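Local coordinates for ochratoxinase (Aspergillus niger, PDB 4C65), which hydrolyses the amide bond of ochratoxin A and releases C-terminal amino acids, aromatic ones such as phenylalanine above all, as a zinc-dependent homooctameric carboxypeptidase, at residues Gly100-Tyr112 and Thr337-Phe349. Residues are numbered along the deposited sequence; the frame is centred on the assembly and turned at random.
Sequences GCWEALQNGYTSY and TAPGGPTALELQF
With CG anti to the carbonyl carbon (chi1 -79°), Tyr-109 of strand 109-114 sends its ring across to Thr-343, whose OG1 sits between its backbone N and carbonyl carbon (chi1 52°). That rotation brings OG1 over one face of the ring, 3.1 Å from Tyr-109 CZ and off-centre, while Thr-343 CB makes a CH-pi contact with the same ring. Threonine suits the place because its CB can pack against the ring while its hydroxyl meets a water.

Tyr-112 reaches the turn 338-341 with its phenol oxygen. Gly-340 N donates a nearly straight hydrogen bond to Tyr-112 OH (3.1 Å, 168°), arriving at the ring edge. Tyr-112 CE2 packs 3.7 Å from Pro-339 CB. Proline and glycine are the classic central pair of a type II turn; Gly-340 has a positive phi and lies close against the helix, its CA 3.9 Å from Glu-103 CB. Gly-100 is a glycine for a different reason: its CA lies 3.2 Å from Pro-339 O, too close for a side chain on that face.

A water oxygen over the Tyr-109 ring hydrogen-bonds to Tyr-112 OH (2.6 Å) and Thr-343 OG1 (2.5 Å). The side chains of Pro-339 and zinc ligand His-71 are about 6 Å apart. Gripped by a backbone N-H and a water, Tyr-112 OH probably helps hold the loop after catalytic Asp-336 beside the zinc site.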
ATOM      1  N   GLY A 100     -18.835  27.885 -18.288  1.00 13.14           N
ATOM      2  CA  GLY A 100     -19.435  27.081 -19.319  1.00 13.07           C
ATOM      3  C   GLY A 100     -20.926  26.897 -19.135  1.00 13.22           C
ATOM      4  O   GLY A 100     -21.692  27.109 -20.055  1.00 13.13           O
ATOM      5  N   CYS A 101     -21.333  26.565 -17.917  1.00 13.55           N
ATOM      6  CA  CYS A 101     -22.737  26.409 -17.592  1.00 13.61           C
ATOM      7  C   CYS A 101     -23.516  27.726 -17.691  1.00 13.84           C
ATOM      8  O   CYS A 101     -24.688  27.731 -18.126  1.00 14.04           O
ATOM      9  CB  CYS A 101     -22.878  25.830 -16.205  1.00 13.84           C
ATOM     10  SG  CYS A 101     -22.405  24.103 -16.162  1.00 13.89           S
ATOM     11  N   TRP A 102     -22.893  28.823 -17.298  1.00 13.77           N
ATOM     12  CA  TRP A 102     -23.530  30.130 -17.436  1.00 14.26           C
ATOM     13  C   TRP A 102     -23.789  30.445 -18.900  1.00 14.32           C
ATOM     14  O   TRP A 102     -24.887  30.876 -19.284  1.00 14.84           O
ATOM     15  CB  TRP A 102     -22.638  31.229 -16.836  1.00 14.45           C
ATOM     16  CG  TRP A 102     -23.279  32.566 -16.850  1.00 14.79           C
ATOM     17  CD1 TRP A 102     -24.110  33.083 -15.909  1.00 14.96           C
ATOM     18  CD2 TRP A 102     -23.182  33.551 -17.888  1.00 15.00           C
ATOM     19  NE1 TRP A 102     -24.561  34.308 -16.303  1.00 15.43           N
ATOM     20  CE2 TRP A 102     -23.990  34.631 -17.506  1.00 15.49           C
ATOM     21  CE3 TRP A 102     -22.494  33.623 -19.094  1.00 14.92           C
ATOM     22  CZ2 TRP A 102     -24.111  35.788 -18.285  1.00 15.85           C
ATOM     23  CZ3 TRP A 102     -22.617  34.745 -19.862  1.00 15.27           C
ATOM     24  CH2 TRP A 102     -23.422  35.819 -19.466  1.00 15.70           C
ATOM     25  N   GLU A 103     -22.773  30.197 -19.719  1.00 14.33           N
ATOM     26  CA  GLU A 103     -22.841  30.471 -21.135  1.00 14.65           C
ATOM     27  C   GLU A 103     -23.926  29.602 -21.786  1.00 14.50           C
ATOM     28  O   GLU A 103     -24.686  30.061 -22.646  1.00 14.52           O
ATOM     29  CB  GLU A 103     -21.497  30.176 -21.785  1.00 14.76           C
ATOM     30  CG  GLU A 103     -20.339  31.117 -21.488  1.00 15.12           C
ATOM     31  CD  GLU A 103     -20.489  32.520 -22.036  1.00 15.84           C
ATOM     32  OE1 GLU A 103     -21.347  32.701 -22.921  1.00 16.17           O
ATOM     33  OE2 GLU A 103     -19.722  33.443 -21.605  1.00 16.45           O
ATOM     34  N   ALA A 104     -23.993  28.351 -21.383  1.00 14.48           N
ATOM     35  CA  ALA A 104     -24.998  27.420 -21.956  1.00 14.71           C
ATOM     36  C   ALA A 104     -26.409  27.962 -21.780  1.00 14.82           C
ATOM     37  O   ALA A 104     -27.212  27.924 -22.684  1.00 14.27           O
ATOM     38  CB  ALA A 104     -24.880  26.060 -21.277  1.00 14.72           C
ATOM     39  N   LEU A 105     -26.685  28.443 -20.567  1.00 15.31           N
ATOM     40  CA  LEU A 105     -28.013  28.861 -20.205  1.00 15.82           C
ATOM     41  C   LEU A 105     -28.378  30.164 -20.941  1.00 16.14           C
ATOM     42  O   LEU A 105     -29.498  30.313 -21.388  1.00 15.94           O
ATOM     43  CB  LEU A 105     -28.101  29.017 -18.696  1.00 16.10           C
ATOM     44  CG  LEU A 105     -29.463  28.896 -18.032  1.00 16.33           C
ATOM     45  CD1 LEU A 105     -30.156  27.588 -18.374  1.00 16.03           C
ATOM     46  CD2 LEU A 105     -29.287  29.041 -16.542  1.00 16.55           C
ATOM     47  N   GLN A 106     -27.395  31.036 -21.122  1.00 16.40           N
ATOM     48  CA  GLN A 106     -27.558  32.259 -21.879  1.00 17.14           C
ATOM     49  C   GLN A 106     -27.821  31.989 -23.357  1.00 17.67           C
ATOM     50  O   GLN A 106     -28.370  32.853 -24.050  1.00 18.10           O
ATOM     51  CB  GLN A 106     -26.336  33.144 -21.756  1.00 17.12           C
ATOM     52  CG  GLN A 106     -26.086  33.630 -20.350  1.00 17.39           C
ATOM     53  CD  GLN A 106     -26.988  34.778 -19.950  1.00 17.82           C
ATOM     54  OE1 GLN A 106     -27.094  35.787 -20.655  1.00 17.73           O
ATOM     55  NE2 GLN A 106     -27.648  34.632 -18.798  1.00 18.16           N
ATOM     56  N   ASN A 107     -27.449  30.809 -23.834  1.00 17.84           N
ATOM     57  CA  ASN A 107     -27.741  30.414 -25.209  1.00 18.38           C
ATOM     58  C   ASN A 107     -29.013  29.620 -25.370  1.00 17.35           C
ATOM     59  O   ASN A 107     -29.265  29.080 -26.437  1.00 17.81           O
ATOM     60  CB  ASN A 107     -26.565  29.620 -25.786  1.00 19.86           C
ATOM     61  CG  ASN A 107     -25.462  30.531 -26.248  1.00 21.87           C
ATOM     62  OD1 ASN A 107     -25.513  30.973 -27.373  1.00 24.21           O
ATOM     63  ND2 ASN A 107     -24.534  30.923 -25.348  1.00 22.77           N
ATOM     64  N   GLY A 108     -29.788  29.491 -24.303  1.00 16.70           N
ATOM     65  CA  GLY A 108     -31.048  28.750 -24.345  1.00 16.16           C
ATOM     66  C   GLY A 108     -30.942  27.239 -24.157  1.00 15.43           C
ATOM     67  O   GLY A 108     -31.888  26.506 -24.414  1.00 15.18           O
ATOM     68  N   TYR A 109     -29.804  26.765 -23.700  1.00 14.81           N
ATOM     69  CA  TYR A 109     -29.649  25.358 -23.383  1.00 14.76           C
ATOM     70  C   TYR A 109     -30.003  25.107 -21.916  1.00 14.36           C
ATOM     71  O   TYR A 109     -29.235  25.499 -21.036  1.00 14.31           O
ATOM     72  CB  TYR A 109     -28.217  24.889 -23.742  1.00 14.85           C
ATOM     73  CG  TYR A 109     -28.082  24.648 -25.244  1.00 15.08           C
ATOM     74  CD1 TYR A 109     -27.929  25.724 -26.134  1.00 15.08           C
ATOM     75  CD2 TYR A 109     -28.167  23.354 -25.766  1.00 14.93           C
ATOM     76  CE1 TYR A 109     -27.856  25.509 -27.490  1.00 15.33           C
ATOM     77  CE2 TYR A 109     -28.076  23.132 -27.126  1.00 15.21           C
ATOM     78  CZ  TYR A 109     -27.948  24.221 -27.986  1.00 15.59           C
ATOM     79  OH  TYR A 109     -27.848  23.993 -29.349  1.00 16.58           O
ATOM     80  N   THR A 110     -31.161  24.489 -21.684  1.00 13.88           N
ATOM     81  CA  THR A 110     -31.653  24.264 -20.345  1.00 14.01           C
ATOM     82  C   THR A 110     -31.418  22.836 -19.824  1.00 13.74           C
ATOM     83  O   THR A 110     -31.678  22.543 -18.661  1.00 13.86           O
ATOM     84  CB  THR A 110     -33.131  24.645 -20.237  1.00 14.35           C
ATOM     85  OG1 THR A 110     -33.906  23.881 -21.153  1.00 14.52           O
ATOM     86  CG2 THR A 110     -33.320  26.115 -20.553  1.00 14.72           C
ATOM     87  N   SER A 111     -30.940  21.954 -20.695  1.00 13.43           N
ATOM     88  CA  SER A 111     -30.528  20.617 -20.291  1.00 13.33           C
ATOM     89  C   SER A 111     -29.291  20.175 -21.060  1.00 13.29           C
ATOM     90  O   SER A 111     -29.178  20.417 -22.256  1.00 13.44           O
ATOM     91  CB  SER A 111     -31.666  19.585 -20.485  1.00 13.33           C
ATOM     92  OG  SER A 111     -32.721  19.763 -19.531  1.00 13.33           O
ATOM     93  N   TYR A 112     -28.398  19.512 -20.340  1.00 13.22           N
ATOM     94  CA  TYR A 112     -27.197  18.928 -20.869  1.00 13.09           C
ATOM     95  C   TYR A 112     -27.080  17.473 -20.372  1.00 13.10           C
ATOM     96  O   TYR A 112     -27.321  17.193 -19.220  1.00 12.36           O
ATOM     97  CB  TYR A 112     -25.991  19.670 -20.314  1.00 12.94           C
ATOM     98  CG  TYR A 112     -25.436  20.855 -21.090  1.00 13.00           C
ATOM     99  CD1 TYR A 112     -25.869  21.182 -22.368  1.00 12.92           C
ATOM    100  CD2 TYR A 112     -24.388  21.601 -20.541  1.00 12.88           C
ATOM    101  CE1 TYR A 112     -25.293  22.249 -23.049  1.00 13.03           C
ATOM    102  CE2 TYR A 112     -23.809  22.640 -21.221  1.00 12.95           C
ATOM    103  CZ  TYR A 112     -24.273  22.979 -22.462  1.00 12.97           C
ATOM    104  OH  TYR A 112     -23.664  24.012 -23.116  1.00 13.11           O
ATOM    105  N   THR A 337     -18.745  18.401 -26.848  1.00 15.48           N
ATOM    106  CA  THR A 337     -17.969  19.594 -26.529  1.00 16.00           C
ATOM    107  C   THR A 337     -18.106  19.950 -25.041  1.00 15.33           C
ATOM    108  O   THR A 337     -18.908  19.376 -24.318  1.00 14.06           O
ATOM    109  CB  THR A 337     -18.450  20.759 -27.423  1.00 16.47           C
ATOM    110  OG1 THR A 337     -17.540  21.852 -27.335  1.00 17.35           O
ATOM    111  CG2 THR A 337     -19.835  21.210 -27.014  1.00 15.70           C
ATOM    112  N   ALA A 338     -17.303  20.909 -24.597  1.00 16.16           N
ATOM    113  CA  ALA A 338     -17.385  21.433 -23.234  1.00 15.97           C
ATOM    114  C   ALA A 338     -18.613  22.315 -23.089  1.00 15.79           C
ATOM    115  O   ALA A 338     -19.063  22.930 -24.051  1.00 15.68           O
ATOM    116  CB  ALA A 338     -16.125  22.248 -22.910  1.00 17.01           C
ATOM    117  N   PRO A 339     -19.155  22.402 -21.870  1.00 15.93           N
ATOM    118  CA  PRO A 339     -20.254  23.355 -21.559  1.00 15.94           C
ATOM    119  C   PRO A 339     -19.960  24.780 -22.005  1.00 16.98           C
ATOM    120  O   PRO A 339     -18.841  25.252 -21.846  1.00 17.97           O
ATOM    121  CB  PRO A 339     -20.324  23.305 -20.040  1.00 15.71           C
ATOM    122  CG  PRO A 339     -19.913  21.888 -19.719  1.00 14.99           C
ATOM    123  CD  PRO A 339     -18.861  21.522 -20.725  1.00 15.43           C
ATOM    124  N   GLY A 340     -20.949  25.406 -22.632  1.00 17.04           N
ATOM    125  CA  GLY A 340     -20.770  26.677 -23.283  1.00 18.25           C
ATOM    126  C   GLY A 340     -20.078  26.586 -24.624  1.00 19.23           C
ATOM    127  O   GLY A 340     -19.748  27.606 -25.233  1.00 20.13           O
ATOM    128  N   GLY A 341     -19.881  25.367 -25.113  1.00 19.29           N
ATOM    129  CA  GLY A 341     -19.305  25.153 -26.434  1.00 20.26           C
ATOM    130  C   GLY A 341     -20.304  25.466 -27.532  1.00 20.67           C
ATOM    131  O   GLY A 341     -21.444  25.851 -27.257  1.00 20.17           O
ATOM    132  N   PRO A 342     -19.882  25.315 -28.798  1.00 21.61           N
ATOM    133  CA  PRO A 342     -20.681  25.670 -29.956  1.00 21.96           C
ATOM    134  C   PRO A 342     -21.766  24.642 -30.255  1.00 21.13           C
ATOM    135  O   PRO A 342     -21.789  24.072 -31.338  1.00 21.58           O
ATOM    136  CB  PRO A 342     -19.648  25.704 -31.075  1.00 23.49           C
ATOM    137  CG  PRO A 342     -18.655  24.667 -30.670  1.00 23.21           C
ATOM    138  CD  PRO A 342     -18.558  24.797 -29.179  1.00 22.47           C
ATOM    139  N   THR A 343     -22.679  24.430 -29.312  1.00 20.01           N
ATOM    140  CA  THR A 343     -23.711  23.428 -29.483  1.00 19.60           C
ATOM    141  C   THR A 343     -24.742  23.740 -30.604  1.00 20.27           C
ATOM    142  O   THR A 343     -25.285  22.828 -31.231  1.00 19.75           O
ATOM    143  CB  THR A 343     -24.457  23.186 -28.161  1.00 18.84           C
ATOM    144  OG1 THR A 343     -24.903  24.435 -27.618  1.00 18.98           O
ATOM    145  CG2 THR A 343     -23.536  22.462 -27.153  1.00 18.24           C
ATOM    146  N   ALA A 344     -24.981  25.029 -30.857  1.00 21.02           N
ATOM    147  CA  ALA A 344     -25.946  25.457 -31.879  1.00 21.51           C
ATOM    148  C   ALA A 344     -25.575  24.965 -33.273  1.00 22.19           C
ATOM    149  O   ALA A 344     -26.452  24.699 -34.090  1.00 22.95           O
ATOM    150  CB  ALA A 344     -26.080  26.976 -31.873  1.00 22.23           C
ATOM    151  N   LEU A 345     -24.282  24.821 -33.535  1.00 22.46           N
ATOM    152  CA  LEU A 345     -23.805  24.263 -34.793  1.00 23.12           C
ATOM    153  C   LEU A 345     -24.404  22.894 -35.120  1.00 22.17           C
ATOM    154  O   LEU A 345     -24.541  22.529 -36.296  1.00 22.77           O
ATOM    155  CB  LEU A 345     -22.291  24.099 -34.763  1.00 23.78           C
ATOM    156  CG  LEU A 345     -21.362  25.255 -35.118  1.00 25.38           C
ATOM    157  CD1 LEU A 345     -19.942  24.741 -35.312  1.00 26.15           C
ATOM    158  CD2 LEU A 345     -21.794  25.948 -36.396  1.00 26.94           C
ATOM    159  N   GLU A 346     -24.684  22.107 -34.094  1.00 20.40           N
ATOM    160  CA  GLU A 346     -25.183  20.765 -34.316  1.00 19.85           C
ATOM    161  C   GLU A 346     -26.560  20.810 -34.984  1.00 20.08           C
ATOM    162  O   GLU A 346     -26.911  19.900 -35.763  1.00 20.41           O
ATOM    163  CB  GLU A 346     -25.239  19.989 -33.002  1.00 18.52           C
ATOM    164  CG  GLU A 346     -25.437  18.494 -33.166  1.00 18.14           C
ATOM    165  CD  GLU A 346     -24.286  17.813 -33.894  1.00 18.68           C
ATOM    166  OE1 GLU A 346     -23.173  18.364 -33.938  1.00 18.82           O
ATOM    167  OE2 GLU A 346     -24.515  16.699 -34.411  1.00 18.81           O
ATOM    168  N   LEU A 347     -27.339  21.850 -34.673  1.00 19.79           N
ATOM    169  CA  LEU A 347     -28.637  22.030 -35.328  1.00 20.21           C
ATOM    170  C   LEU A 347     -28.431  22.323 -36.812  1.00 21.22           C
ATOM    171  O   LEU A 347     -29.135  21.774 -37.656  1.00 21.79           O
ATOM    172  CB  LEU A 347     -29.446  23.146 -34.661  1.00 20.13           C
ATOM    173  CG  LEU A 347     -30.056  22.782 -33.307  1.00 19.09           C
ATOM    174  CD1 LEU A 347     -30.072  23.993 -32.407  1.00 19.02           C
ATOM    175  CD2 LEU A 347     -31.457  22.224 -33.440  1.00 19.08           C
ATOM    176  N   GLN A 348     -27.475  23.189 -37.108  1.00 21.59           N
ATOM    177  CA  GLN A 348     -27.103  23.484 -38.476  1.00 23.06           C
ATOM    178  C   GLN A 348     -26.733  22.210 -39.244  1.00 23.19           C
ATOM    179  O   GLN A 348     -27.209  21.986 -40.343  1.00 23.93           O
ATOM    180  CB  GLN A 348     -25.936  24.452 -38.492  1.00 24.00           C
ATOM    181  CG  GLN A 348     -25.397  24.692 -39.875  1.00 25.97           C
ATOM    182  CD  GLN A 348     -24.335  25.770 -39.921  1.00 27.14           C
ATOM    183  OE1 GLN A 348     -24.323  26.714 -39.133  1.00 26.90           O
ATOM    184  NE2 GLN A 348     -23.484  25.680 -40.924  1.00 28.78           N
ATOM    185  N   PHE A 349     -25.939  21.346 -38.617  1.00 22.06           N
ATOM    186  CA  PHE A 349     -25.513  20.135 -39.275  1.00 22.26           C
ATOM    187  C   PHE A 349     -26.631  19.135 -39.418  1.00 21.83           C
ATOM    188  O   PHE A 349     -26.666  18.412 -40.400  1.00 22.63           O
ATOM    189  CB  PHE A 349     -24.303  19.507 -38.566  1.00 21.67           C
ATOM    190  CG  PHE A 349     -23.087  20.401 -38.524  1.00 22.13           C
ATOM    191  CD1 PHE A 349     -22.682  21.100 -39.645  1.00 23.60           C
ATOM    192  CD2 PHE A 349     -22.330  20.512 -37.356  1.00 21.22           C
ATOM    193  CE1 PHE A 349     -21.564  21.905 -39.605  1.00 24.29           C
ATOM    194  CE2 PHE A 349     -21.217  21.327 -37.306  1.00 21.82           C
ATOM    195  CZ  PHE A 349     -20.832  22.019 -38.434  1.00 23.41           C
TER
HETATM  196  O   HOH W   1     -24.936  24.945 -25.121  1.00 12.68           O